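Local coordinates for DNA polymerase III, beta subunit (PDB 3T0P), which probably tethers DNA polymerases and other proteins to DNA for processive synthesis, forming a ring-shaped head-to-tail homodimer around the duplex, at residues G157-I162 / S190-V195; I217-N222 / S235-G240. All blocks are in the same frame, centred on the assembly; numbering follows the deposited sequence.

Contact 1 (G157-I162 / S190-V195); sequences GELFEI and SKKVVV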
loop_
_atom_site.group_PDB
_atom_site.type_symbol
_atom_site.label_atom_id
_atom_site.label_comp_id
_atom_site.label_asym_id
_atom_site.label_seq_id
_atom_site.Cartn_x
_atom_site.Cartn_y
_atom_site.Cartn_z
ATOM N N GLY B 157 7.160 -7.259 -25.473
ATOM C CA GLY B 157 5.924 -6.663 -25.950
ATOM C C GLY B 157 4.781 -7.649 -26.065
ATOM O O GLY B 157 4.920 -8.819 -25.705
ATOM N N GLU B 158 3.628 -7.163 -26.536
ATOM C CA GLU B 158 2.462 -7.984 -26.814
ATOM C C GLU B 158 2.096 -7.880 -28.267
ATOM O O GLU B 158 2.017 -6.767 -28.800
ATOM C CB GLU B 158 1.262 -7.597 -25.969
ATOM C CG GLU B 158 1.497 -7.809 -24.493
ATOM C CD GLU B 158 0.278 -8.127 -23.660
ATOM O OE1 GLU B 158 -0.823 -7.597 -23.925
ATOM O OE2 GLU B 158 0.445 -8.913 -22.707
ATOM N N LEU B 159 1.864 -9.030 -28.907
ATOM C CA LEU B 159 1.386 -9.067 -30.272
ATOM C C LEU B 159 -0.091 -8.632 -30.315
ATOM O O LEU B 159 -0.910 -9.114 -29.527
ATOM C CB LEU B 159 1.537 -10.478 -30.874
ATOM C CG LEU B 159 0.997 -10.670 -32.309
ATOM C CD1 LEU B 159 1.949 -10.093 -33.340
ATOM C CD2 LEU B 159 0.751 -12.133 -32.595
ATOM N N PHE B 160 -0.414 -7.723 -31.244
ATOM C CA PHE B 160 -1.772 -7.283 -31.536
ATOM C C PHE B 160 -2.049 -7.701 -32.978
ATOM O O PHE B 160 -1.352 -7.248 -33.885
ATOM C CB PHE B 160 -1.918 -5.774 -31.299
ATOM C CG PHE B 160 -2.259 -5.453 -29.863
ATOM C CD1 PHE B 160 -1.310 -5.600 -28.851
ATOM C CD2 PHE B 160 -3.526 -5.004 -29.517
ATOM C CE1 PHE B 160 -1.630 -5.330 -27.519
ATOM C CE2 PHE B 160 -3.845 -4.722 -28.180
ATOM C CZ PHE B 160 -2.896 -4.903 -27.188
ATOM N N GLU B 161 -2.988 -8.644 -33.187
ATOM C CA GLU B 161 -3.297 -9.172 -34.514
ATOM C C GLU B 161 -4.787 -9.038 -34.845
ATOM O O GLU B 161 -5.645 -9.453 -34.066
ATOM C CB GLU B 161 -2.858 -10.624 -34.601
ATOM C CG GLU B 161 -2.831 -11.195 -36.001
ATOM C CD GLU B 161 -2.383 -12.642 -36.069
ATOM O OE1 GLU B 161 -2.122 -13.246 -35.001
ATOM O OE2 GLU B 161 -2.306 -13.180 -37.197
ATOM N N ILE B 162 -5.073 -8.433 -35.997
ATOM C CA ILE B 162 -6.423 -8.184 -36.503
ATOM C C ILE B 162 -6.563 -8.827 -37.866
ATOM O O ILE B 162 -5.694 -8.652 -38.715
ATOM C CB ILE B 162 -6.722 -6.660 -36.580
ATOM C CG1 ILE B 162 -6.874 -6.040 -35.191
ATOM C CG2 ILE B 162 -7.957 -6.370 -37.441
ATOM C CD1 ILE B 162 -6.446 -4.565 -35.118
ATOM N N SER B 190 -6.131 -6.423 -42.341
ATOM C CA SER B 190 -5.204 -7.214 -41.561
ATOM C C SER B 190 -4.072 -6.337 -41.024
ATOM O O SER B 190 -3.572 -5.452 -41.723
ATOM C CB SER B 190 -4.657 -8.367 -42.383
ATOM O OG SER B 190 -5.711 -9.286 -42.608
ATOM N N LYS B 191 -3.720 -6.574 -39.767
ATOM C CA LYS B 191 -2.657 -5.868 -39.054
ATOM C C LYS B 191 -2.047 -6.820 -38.049
ATOM O O LYS B 191 -2.778 -7.601 -37.444
ATOM C CB LYS B 191 -3.190 -4.589 -38.372
ATOM C CG LYS B 191 -2.856 -3.329 -39.149
ATOM C CD LYS B 191 -3.884 -2.234 -38.928
ATOM C CE LYS B 191 -3.685 -1.107 -39.906
ATOM N NZ LYS B 191 -4.866 -0.219 -39.949
ATOM N N LYS B 192 -0.720 -6.778 -37.895
ATOM C CA LYS B 192 0.055 -7.608 -36.977
ATOM C C LYS B 192 1.215 -6.760 -36.455
ATOM O O LYS B 192 2.147 -6.469 -37.197
ATOM C CB LYS B 192 0.540 -8.867 -37.733
ATOM C CG LYS B 192 0.687 -10.101 -36.877
ATOM C CD LYS B 192 1.368 -11.237 -37.639
ATOM C CE LYS B 192 1.876 -12.299 -36.689
ATOM N NZ LYS B 192 2.308 -13.551 -37.391
ATOM N N VAL B 193 1.124 -6.296 -35.209
ATOM C CA VAL B 193 2.136 -5.430 -34.592
ATOM C C VAL B 193 2.473 -5.892 -33.170
ATOM O O VAL B 193 1.677 -6.584 -32.526
ATOM C CB VAL B 193 1.718 -3.936 -34.588
ATOM C CG1 VAL B 193 1.536 -3.408 -36.011
ATOM C CG2 VAL B 193 0.477 -3.681 -33.723
ATOM N N VAL B 194 3.643 -5.474 -32.676
ATOM C CA VAL B 194 4.089 -5.807 -31.334
ATOM C C VAL B 194 4.236 -4.482 -30.562
ATOM O O VAL B 194 5.078 -3.635 -30.896
ATOM C CB VAL B 194 5.375 -6.676 -31.311
ATOM C CG1 VAL B 194 5.729 -7.099 -29.884
ATOM C CG2 VAL B 194 5.227 -7.905 -32.202
ATOM N N VAL B 195 3.367 -4.312 -29.564
ATOM C CA VAL B 195 3.281 -3.138 -28.711
ATOM C C VAL B 195 4.175 -3.354 -27.476
ATOM O O VAL B 195 4.002 -4.371 -26.806
ATOM C CB VAL B 195 1.807 -2.822 -28.288
ATOM C CG1 VAL B 195 1.727 -1.497 -27.529
ATOM C CG2 VAL B 195 0.863 -2.817 -29.504
#
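The Phe160 ring meets Val195 obliquely: CD1 lies 3.6 Å from CG2 of Val195. Glu158 O sits in the ring plane at its edge. With CG of Phe160 anti to the carbonyl carbon (chi1 -87°), CG itself lies 4.1 Å from Val195 CG2. Phe160 CB rests against Val193 CG2. Leu200 of helix 197-206 packs on both Phe160 and Val195, and Val169 of strand 166-172 also touches the Phe160 side chain. On the other face of the sheet, Leu159 crosses Lys192 at a slant, with CD1 3.8 Å from Lys192 CG. Glu161 lies beside Lys192 and points the same way, so their aliphatic CG atoms touch at 3.8 Å. Glu161 OE2 and Lys192 NZ stay 4.6 Å apart, too far for a salt bridge; OE1 of Glu161 instead pairs with Arg168. Between these two layers six backbone bonds tie the strands in antiparallel register. Phe160 N to Val193 O is the shortest, 2.7 Å and nearly straight at 174°. Gly157 CA comes within 3.1 Å of Val195 O, a close backbone approach. Strand 187-196 thus returns to pair with 157-163, the first strand of the run through 166-172 and 176-184, giving the 4-1-2-3 order of a Greek key in the central domain.

Contact 2 (I217-N222 / S235-G240); sequences IYITNN and SRLIEG
Leu237 folds against the turn residues Asn221 and Asn222 in a small contact at one end of an antiparallel beta meander of the central domain. Strands 214-220 and 231-236 are not neighbours here; 223-228 runs between them, and the two segments meet where the outer strands reach the turn joining 214-220 to 223-228. That turn has the form of a classic gamma turn: Asn221 sits at its corner (phi/psi 60°/-70°), and a weak bond runs from Asn222 N to Thr220 O. It presents Asn222 O to the other segment. Leu237 N donates to this oxygen at 3.0 Å, but the bond is bent, with the donor well above the carbonyl plane rather than in it. Arg236 CA adds a CA-H...O contact of 3.5 Å to the same Asn222 O, so two successive residues approach one oxygen, the second by a bent hydrogen bond.

The side chain of Leu237 packs against the same carbonyl. CB lies close to Asn222 O; chi1 (-68°) turns CG beside the backbone N and against that carbonyl group, and CD1 reaches on to the backbone of Asn221. The same methyl makes a looser apolar contact with Ile219 CG2, 4.4 Å away. Val193 of strand 187-196 touches both Ile219 and Leu237, so the leucine is packed between the turn and that neighbouring strand. Arg236 also bonds through its backbone to Glu51, as strand 231-236 continues the sheet toward strand 52-58 of the N-terminal domain. Just before the chain leaves the strand, the Ser235 hydroxyl, which also bonds Thr199 OG1 of helix 197-206, donates from OG to Arg236 O at 2.9 Å.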
loop_
_atom_site.group_PDB
_atom_site.type_symbol
_atom_site.label_atom_id
_atom_site.label_comp_id
_atom_site.label_asym_id
_atom_site.label_seq_id
_atom_site.Cartn_x
_atom_site.Cartn_y
_atom_site.Cartn_z
ATOM N N ILE B 217 -8.133 3.512 -31.738
ATOM C CA ILE B 217 -6.749 3.075 -31.919
ATOM C C ILE B 217 -6.328 3.224 -33.395
ATOM O O ILE B 217 -7.083 2.849 -34.284
ATOM C CB ILE B 217 -6.586 1.603 -31.405
ATOM C CG1 ILE B 217 -6.912 1.509 -29.888
ATOM C CG2 ILE B 217 -5.164 1.042 -31.674
ATOM C CD1 ILE B 217 -7.116 0.070 -29.349
ATOM N N TYR B 218 -5.117 3.746 -33.640
ATOM C CA TYR B 218 -4.538 3.844 -34.990
ATOM C C TYR B 218 -3.221 3.131 -35.001
ATOM O O TYR B 218 -2.411 3.354 -34.102
ATOM C CB TYR B 218 -4.331 5.308 -35.430
ATOM C CG TYR B 218 -5.594 6.120 -35.519
ATOM C CD1 TYR B 218 -6.372 6.111 -36.672
ATOM C CD2 TYR B 218 -6.027 6.887 -34.444
ATOM C CE1 TYR B 218 -7.545 6.857 -36.756
ATOM C CE2 TYR B 218 -7.194 7.639 -34.518
ATOM C CZ TYR B 218 -7.943 7.630 -35.681
ATOM O OH TYR B 218 -9.086 8.382 -35.763
ATOM N N ILE B 219 -3.003 2.269 -35.997
ATOM C CA ILE B 219 -1.767 1.519 -36.164
ATOM C C ILE B 219 -1.169 1.962 -37.496
ATOM O O ILE B 219 -1.687 1.616 -38.551
ATOM C CB ILE B 219 -2.017 -0.011 -36.041
ATOM C CG1 ILE B 219 -2.535 -0.367 -34.622
ATOM C CG2 ILE B 219 -0.737 -0.747 -36.313
ATOM C CD1 ILE B 219 -3.199 -1.731 -34.460
ATOM N N THR B 220 -0.162 2.842 -37.426
ATOM C CA THR B 220 0.473 3.422 -38.599
ATOM C C THR B 220 1.962 3.165 -38.562
ATOM O O THR B 220 2.744 3.959 -38.011
ATOM C CB THR B 220 0.121 4.912 -38.771
ATOM O OG1 THR B 220 -1.302 5.032 -38.857
ATOM C CG2 THR B 220 0.736 5.540 -40.056
ATOM N N ASN B 221 2.304 1.985 -39.151
ATOM C CA ASN B 221 3.590 1.369 -39.504
ATOM C C ASN B 221 4.540 1.125 -38.330
ATOM O O ASN B 221 4.854 -0.017 -38.017
ATOM C CB ASN B 221 4.320 2.225 -40.571
ATOM C CG ASN B 221 3.451 2.708 -41.722
ATOM O OD1 ASN B 221 2.821 1.917 -42.442
ATOM N ND2 ASN B 221 3.405 4.026 -41.917
ATOM N N ASN B 222 5.071 2.198 -37.770
ATOM C CA ASN B 222 6.074 2.192 -36.718
ATOM C C ASN B 222 5.490 2.668 -35.404
ATOM O O ASN B 222 6.207 2.697 -34.400
ATOM C CB ASN B 222 7.230 3.128 -37.130
ATOM C CG ASN B 222 7.502 3.169 -38.616
ATOM O OD1 ASN B 222 7.164 4.143 -39.306
ATOM N ND2 ASN B 222 8.074 2.092 -39.146
ATOM N N SER B 235 2.891 5.463 -29.094
ATOM C CA SER B 235 3.973 4.552 -28.763
ATOM C C SER B 235 4.633 4.008 -29.988
ATOM O O SER B 235 3.964 3.715 -30.982
ATOM C CB SER B 235 3.454 3.401 -27.906
ATOM O OG SER B 235 4.427 2.401 -27.646
ATOM N N ARG B 236 5.970 3.839 -29.918
ATOM C CA ARG B 236 6.744 3.157 -30.953
ATOM C C ARG B 236 6.359 1.686 -30.919
ATOM O O ARG B 236 5.868 1.223 -29.901
ATOM C CB ARG B 236 8.237 3.304 -30.700
ATOM C CG ARG B 236 8.828 4.694 -30.960
ATOM C CD ARG B 236 10.352 4.649 -31.146
ATOM N NE ARG B 236 11.013 3.696 -30.241
ATOM C CZ ARG B 236 11.926 4.016 -29.325
ATOM N NH1 ARG B 236 12.341 5.273 -29.200
ATOM N NH2 ARG B 236 12.448 3.078 -28.543
ATOM N N LEU B 237 6.523 0.961 -32.020
ATOM C CA LEU B 237 6.229 -0.461 -32.072
ATOM C C LEU B 237 7.545 -1.241 -32.098
ATOM O O LEU B 237 8.566 -0.687 -32.482
ATOM C CB LEU B 237 5.387 -0.775 -33.327
ATOM C CG LEU B 237 3.973 -0.216 -33.348
ATOM C CD1 LEU B 237 3.387 -0.354 -34.729
ATOM C CD2 LEU B 237 3.079 -0.895 -32.294
ATOM N N ILE B 238 7.531 -2.516 -31.694
ATOM C CA ILE B 238 8.749 -3.337 -31.727
ATOM C C ILE B 238 8.904 -3.951 -33.130
ATOM O O ILE B 238 7.966 -4.572 -33.643
ATOM C CB ILE B 238 8.749 -4.412 -30.618
ATOM C CG1 ILE B 238 8.474 -3.764 -29.247
ATOM C CG2 ILE B 238 10.070 -5.192 -30.643
ATOM C CD1 ILE B 238 8.257 -4.707 -28.103
ATOM N N GLU B 239 10.090 -3.772 -33.737
ATOM C CA GLU B 239 10.378 -4.278 -35.076
ATOM C C GLU B 239 10.790 -5.760 -35.046
ATOM O O GLU B 239 11.383 -6.222 -34.066
ATOM C CB GLU B 239 11.470 -3.425 -35.740
ATOM N N GLY B 240 10.449 -6.482 -36.115
ATOM C CA GLY B 240 10.780 -7.899 -36.275
ATOM C C GLY B 240 9.611 -8.855 -36.430
ATOM O O GLY B 240 8.460 -8.530 -36.108
#

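How the contacts relate
Contact 1 closes before contact 2 opens along the chain, and both lie in the central domain with centres about 8 Å apart. They belong to different sheets: contact 1 to the one that runs on into the C-terminal domain, contact 2 to the one shared with the N-terminal domain. Helix 197-206 follows strand 187-196 and touches residues of both. The loop after strand 231-236 is tied to strand 187-196: Ile238 N lies 2.8 Å from Val194 O, a probable hydrogen bond. The sheets themselves meet where Val193 CG1 packs on Ile219 CG2 at 3.5 Å. These bridging contacts join the two sheets of the central domain, one running into each outer domain.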